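Local coordinates for DNA ligase (Enterobacteria phage T7, PDB 1A0I), which seals breaks in duplex DNA, using ATP to form a phosphodiester bond between adjoining 3'-hydroxyl and 5'-phosphate ends, and probably serves phage DNA replication, at residues 76-81 with 181-186; 268-271 with 275-278. One frame throughout, in Å; residues are numbered along the deposited sequence.

Interaction 1 of 2, residues 76-81 with 181-186; sequences LNDDRC and QEYFPE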
loop_
_atom_site.group_PDB
_atom_site.type_symbol
_atom_site.label_atom_id
_atom_site.label_comp_id
_atom_site.label_asym_id
_atom_site.label_seq_id
_atom_site.Cartn_x
_atom_site.Cartn_y
_atom_site.Cartn_z
ATOM N N LEU A 76 6.192 -7.899 27.518
ATOM C CA LEU A 76 6.599 -6.640 28.124
ATOM C C LEU A 76 7.762 -6.826 29.108
ATOM O O LEU A 76 8.684 -6.003 29.198
ATOM C CB LEU A 76 5.384 -6.049 28.816
ATOM C CG LEU A 76 4.471 -5.059 28.079
ATOM C CD1 LEU A 76 4.401 -5.371 26.618
ATOM C CD2 LEU A 76 3.063 -5.155 28.658
ATOM N N ASN A 77 7.791 -7.917 29.876
ATOM C CA ASN A 77 8.848 -8.129 30.851
ATOM C C ASN A 77 10.170 -8.380 30.177
ATOM O O ASN A 77 11.145 -7.774 30.619
ATOM C CB ASN A 77 8.495 -9.283 31.775
ATOM C CG ASN A 77 7.492 -8.801 32.810
ATOM O OD1 ASN A 77 7.115 -7.622 32.914
ATOM N ND2 ASN A 77 6.924 -9.681 33.609
ATOM N N ASP A 78 10.200 -9.127 29.079
ATOM C CA ASP A 78 11.351 -9.354 28.201
ATOM C C ASP A 78 12.278 -8.159 28.028
ATOM O O ASP A 78 11.829 -7.044 27.722
ATOM C CB ASP A 78 10.874 -9.745 26.813
ATOM C CG ASP A 78 11.878 -10.458 25.939
ATOM O OD1 ASP A 78 12.934 -9.934 25.653
ATOM O OD2 ASP A 78 11.609 -11.562 25.520
ATOM N N ASP A 79 13.563 -8.398 28.250
ATOM C CA ASP A 79 14.647 -7.432 28.130
ATOM C C ASP A 79 14.614 -6.634 26.852
ATOM O O ASP A 79 14.756 -5.417 26.823
ATOM C CB ASP A 79 15.986 -8.114 28.165
ATOM C CG ASP A 79 16.365 -8.487 29.574
ATOM O OD1 ASP A 79 16.594 -7.563 30.351
ATOM O OD2 ASP A 79 16.407 -9.684 29.877
ATOM N N ARG A 80 14.357 -7.402 25.799
ATOM C CA ARG A 80 14.299 -6.971 24.429
ATOM C C ARG A 80 13.096 -6.097 24.158
ATOM O O ARG A 80 12.984 -5.684 23.000
ATOM C CB ARG A 80 14.226 -8.182 23.508
ATOM C CG ARG A 80 15.299 -9.241 23.490
ATOM C CD ARG A 80 14.832 -10.419 22.624
ATOM N NE ARG A 80 13.801 -11.219 23.262
ATOM C CZ ARG A 80 13.126 -12.216 22.666
ATOM N NH1 ARG A 80 13.348 -12.562 21.393
ATOM N NH2 ARG A 80 12.204 -12.876 23.352
ATOM N N CYS A 81 12.170 -5.904 25.118
ATOM C CA CYS A 81 11.046 -5.010 24.925
ATOM C C CYS A 81 11.432 -3.743 25.635
ATOM O O CYS A 81 11.786 -3.688 26.817
ATOM C CB CYS A 81 9.714 -5.478 25.543
ATOM S SG CYS A 81 8.421 -4.191 25.481
ATOM N N GLN A 181 6.932 -12.593 17.170
ATOM C CA GLN A 181 6.940 -13.901 16.538
ATOM C C GLN A 181 7.163 -15.022 17.542
ATOM O O GLN A 181 6.668 -16.144 17.367
ATOM C CB GLN A 181 8.043 -13.975 15.501
ATOM C CG GLN A 181 7.935 -12.973 14.385
ATOM C CD GLN A 181 9.270 -12.647 13.748
ATOM O OE1 GLN A 181 10.342 -12.685 14.342
ATOM N NE2 GLN A 181 9.252 -12.256 12.496
ATOM N N GLU A 182 7.965 -14.719 18.573
ATOM C CA GLU A 182 8.259 -15.702 19.603
ATOM C C GLU A 182 6.986 -15.967 20.425
ATOM O O GLU A 182 6.439 -17.078 20.445
ATOM C CB GLU A 182 9.372 -15.164 20.500
ATOM C CG GLU A 182 10.333 -16.236 21.008
ATOM C CD GLU A 182 11.015 -15.887 22.332
ATOM O OE1 GLU A 182 12.024 -15.196 22.286
ATOM O OE2 GLU A 182 10.571 -16.284 23.402
ATOM N N TYR A 183 6.438 -14.923 21.049
ATOM C CA TYR A 183 5.288 -15.090 21.908
ATOM C C TYR A 183 3.972 -15.305 21.200
ATOM O O TYR A 183 3.098 -15.990 21.738
ATOM C CB TYR A 183 5.152 -13.891 22.817
ATOM C CG TYR A 183 6.342 -13.757 23.742
ATOM C CD1 TYR A 183 6.517 -14.666 24.777
ATOM C CD2 TYR A 183 7.262 -12.731 23.556
ATOM C CE1 TYR A 183 7.618 -14.543 25.632
ATOM C CE2 TYR A 183 8.361 -12.601 24.405
ATOM C CZ TYR A 183 8.532 -13.507 25.446
ATOM O OH TYR A 183 9.561 -13.341 26.349
ATOM N N PHE A 184 3.774 -14.708 20.025
ATOM C CA PHE A 184 2.520 -14.840 19.302
ATOM C C PHE A 184 2.715 -15.449 17.934
ATOM O O PHE A 184 2.390 -14.809 16.928
ATOM C CB PHE A 184 1.847 -13.490 19.131
ATOM C CG PHE A 184 1.329 -12.983 20.451
ATOM C CD1 PHE A 184 0.075 -13.376 20.904
ATOM C CD2 PHE A 184 2.137 -12.153 21.216
ATOM C CE1 PHE A 184 -0.369 -12.932 22.135
ATOM C CE2 PHE A 184 1.686 -11.703 22.442
ATOM C CZ PHE A 184 0.432 -12.093 22.898
ATOM N N PRO A 185 3.182 -16.695 17.802
ATOM C CA PRO A 185 3.407 -17.316 16.514
ATOM C C PRO A 185 2.128 -17.684 15.774
ATOM O O PRO A 185 2.211 -18.343 14.748
ATOM C CB PRO A 185 4.293 -18.493 16.856
ATOM C CG PRO A 185 3.796 -18.962 18.201
ATOM C CD PRO A 185 3.400 -17.659 18.882
ATOM N N GLU A 186 0.936 -17.349 16.267
ATOM C CA GLU A 186 -0.328 -17.611 15.598
ATOM C C GLU A 186 -0.408 -16.804 14.314
ATOM O O GLU A 186 -0.867 -17.280 13.270
ATOM C CB GLU A 186 -1.544 -17.176 16.408
ATOM C CG GLU A 186 -1.756 -17.674 17.806
ATOM C CD GLU A 186 -1.139 -16.824 18.892
ATOM O OE1 GLU A 186 0.076 -16.840 19.045
ATOM O OE2 GLU A 186 -1.851 -16.207 19.676
HETATM O O HOH W 1 12.863 -14.869 19.664
#
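Arg-80 and Tyr-183 both reach the carboxylate of Asp-78, and Glu-182 completes a salt-bridge network where the C-terminal ends of helices 70-77 and 166-183 meet through their side chains. Asp-78 is the first residue past its helix and opens a type I beta turn to Cys-81; its OD1 also accepts from the backbone N of Arg-80 at 2.9 Å, an Asx turn. The tight part lies around this carboxylate. With CG anti to the backbone N (chi1 -160°), Asp-78 leaves the turn toward helix 166-183, while Arg-80, bent at chi3, folds back and grips it side-on: NE lies 2.8 Å from OD1 and NH2 2.6 Å from OD2, each oxygen met on its syn side about 20° out of the carboxylate plane. Tyr-183 comes from the side of Asp-78 OD2 turned away from OD1, its OH donating to the anti lone pair over 2.8 Å. The phenol ring and the carboxylate stand almost perpendicular, with OD2 at the ring edge. Each carboxylate oxygen thus takes two donors, which fixes the rotation of the group and would probably favour its charged form. Leu-179 also touches Asp-78 and Arg-80, and the Tyr-183 side chain touches Arg-74 and Leu-75.

The other side is looser and faces solvent. Glu-182, exposed on the last turn of its helix, extends to Arg-80, and its OE1 sits 2.6 Å from NH2, approached from above the carboxylate plane and bent, with an N-H...O angle of 138°. The second bond, from NH1 to the same OE1, is weak. A water bridges the pair, accepting from Arg-80 NH1 at 2.9 Å and donating to Glu-182 OE1 at 2.8 Å.

Interaction 2 of 2, residues 268-271 with 275-278; sequences EVLL and RLVN
Val-277 holds CG1 between its backbone N and carbonyl carbon (chi1 80°), which aims that methyl at the neighbouring strand, where it meets CD1 of Leu-271 at 3.6 Å and packs beside CB of Val-269. The other Leu-271 methyl, CD2, lies against CB of Arg-275. On the opposite face, Leu-270 carries CG anti to its backbone N (chi1 -170°), and its chain and that of Leu-276 slant across each other until their CD2 methyls are 3.6 Å apart. Between the two faces runs the backbone of a beta hairpin, strands 266-270 and 276-279, at one side of the antiparallel sheet in the C-terminal domain, a family of the OB clan. Val-269 and Val-277 form a hydrogen-bonded pair: Val-269 N reaches Val-277 O at 2.9 Å, and the return bond from Val-277 N to Val-269 O is the same length. Toward the turn, Leu-271 N gives a third bond to Arg-275 O, 2.7 Å away. The valine face turns inward, where Val-269, Leu-271 and Val-277 all touch Ile-328 of strand 325-330. Arg-275 NH1 hydrogen-bonds to the backbone O of Asp-336. At the far end of the other face Glu-268 curls round to bring OE1 to 3.0 Å from Asn-278 ND2, with carboxylate and amide planes 70° apart.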
loop_
_atom_site.group_PDB
_atom_site.type_symbol
_atom_site.label_atom_id
_atom_site.label_comp_id
_atom_site.label_asym_id
_atom_site.label_seq_id
_atom_site.Cartn_x
_atom_site.Cartn_y
_atom_site.Cartn_z
ATOM N N GLU A 268 -1.887 5.847 -26.037
ATOM C CA GLU A 268 -1.704 7.231 -26.424
ATOM C C GLU A 268 -3.068 7.772 -26.049
ATOM O O GLU A 268 -4.082 7.235 -26.539
ATOM C CB GLU A 268 -1.485 7.339 -27.929
ATOM C CG GLU A 268 -0.183 7.917 -28.477
ATOM C CD GLU A 268 -0.069 9.439 -28.368
ATOM O OE1 GLU A 268 -0.248 9.961 -27.269
ATOM O OE2 GLU A 268 0.208 10.104 -29.367
ATOM N N VAL A 269 -3.163 8.729 -25.123
ATOM C CA VAL A 269 -4.466 9.245 -24.759
ATOM C C VAL A 269 -4.543 10.755 -24.978
ATOM O O VAL A 269 -3.769 11.593 -24.484
ATOM C CB VAL A 269 -4.781 8.846 -23.269
ATOM C CG1 VAL A 269 -6.144 9.380 -22.841
ATOM C CG2 VAL A 269 -4.859 7.322 -23.146
ATOM N N LEU A 270 -5.515 11.069 -25.848
ATOM C CA LEU A 270 -5.797 12.449 -26.207
ATOM C C LEU A 270 -6.693 12.941 -25.089
ATOM O O LEU A 270 -7.783 12.420 -24.831
ATOM C CB LEU A 270 -6.564 12.572 -27.537
ATOM C CG LEU A 270 -6.805 13.924 -28.276
ATOM C CD1 LEU A 270 -8.050 14.634 -27.748
ATOM C CD2 LEU A 270 -5.561 14.793 -28.142
ATOM N N LEU A 271 -6.206 14.003 -24.483
ATOM C CA LEU A 271 -6.870 14.684 -23.416
ATOM C C LEU A 271 -7.751 15.800 -23.992
ATOM O O LEU A 271 -7.514 16.413 -25.043
ATOM C CB LEU A 271 -5.787 15.215 -22.506
ATOM C CG LEU A 271 -5.600 14.600 -21.111
ATOM C CD1 LEU A 271 -5.606 13.091 -21.089
ATOM C CD2 LEU A 271 -4.260 15.086 -20.622
ATOM N N ARG A 275 -3.916 17.751 -25.143
ATOM C CA ARG A 275 -2.668 17.153 -24.725
ATOM C C ARG A 275 -2.692 15.697 -25.076
ATOM O O ARG A 275 -3.704 15.014 -24.929
ATOM C CB ARG A 275 -2.441 17.233 -23.225
ATOM C CG ARG A 275 -2.104 18.566 -22.617
ATOM C CD ARG A 275 -1.171 18.251 -21.458
ATOM N NE ARG A 275 0.250 18.305 -21.823
ATOM C CZ ARG A 275 1.000 19.427 -21.700
ATOM N NH1 ARG A 275 0.423 20.524 -21.246
ATOM N NH2 ARG A 275 2.314 19.477 -22.007
ATOM N N LEU A 276 -1.573 15.242 -25.607
ATOM C CA LEU A 276 -1.402 13.832 -25.856
ATOM C C LEU A 276 -0.531 13.366 -24.693
ATOM O O LEU A 276 0.556 13.906 -24.438
ATOM C CB LEU A 276 -0.752 13.691 -27.233
ATOM C CG LEU A 276 -1.794 13.845 -28.362
ATOM C CD1 LEU A 276 -1.085 14.013 -29.684
ATOM C CD2 LEU A 276 -2.718 12.630 -28.396
ATOM N N VAL A 277 -1.106 12.476 -23.885
ATOM C CA VAL A 277 -0.467 11.916 -22.714
ATOM C C VAL A 277 -0.238 10.425 -22.909
ATOM O O VAL A 277 -1.136 9.698 -23.354
ATOM C CB VAL A 277 -1.378 12.200 -21.467
ATOM C CG1 VAL A 277 -2.553 11.227 -21.322
ATOM C CG2 VAL A 277 -0.503 12.113 -20.232
ATOM N N ASN A 278 0.930 9.880 -22.584
ATOM C CA ASN A 278 1.071 8.438 -22.697
ATOM C C ASN A 278 0.904 7.795 -21.340
ATOM O O ASN A 278 1.791 7.756 -20.488
ATOM C CB ASN A 278 2.424 8.075 -23.308
ATOM C CG ASN A 278 2.361 8.254 -24.828
ATOM O OD1 ASN A 278 3.349 8.637 -25.429
ATOM N ND2 ASN A 278 1.280 8.025 -25.550
#

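In the fold
From the N terminus, the chain reaches the end of helix 70-77 and then runs through 99 residues, among them strands 86-95 and 143-152 of the large mixed sheet and most of helix 166-183, before closing interaction 1. That long loop is finished before interaction 2 begins, so the two are in series and neither nest nor cross. Interaction 2 closes only a three-residue connection, between neighbouring strands of the five-stranded antiparallel sheet. One joins helix ends far apart in the sequence within the ATP-dependent ligase domain; the other is local to the C-terminal domain. They lie on opposite sides of the chain's centre, their own centres about 54 Å apart.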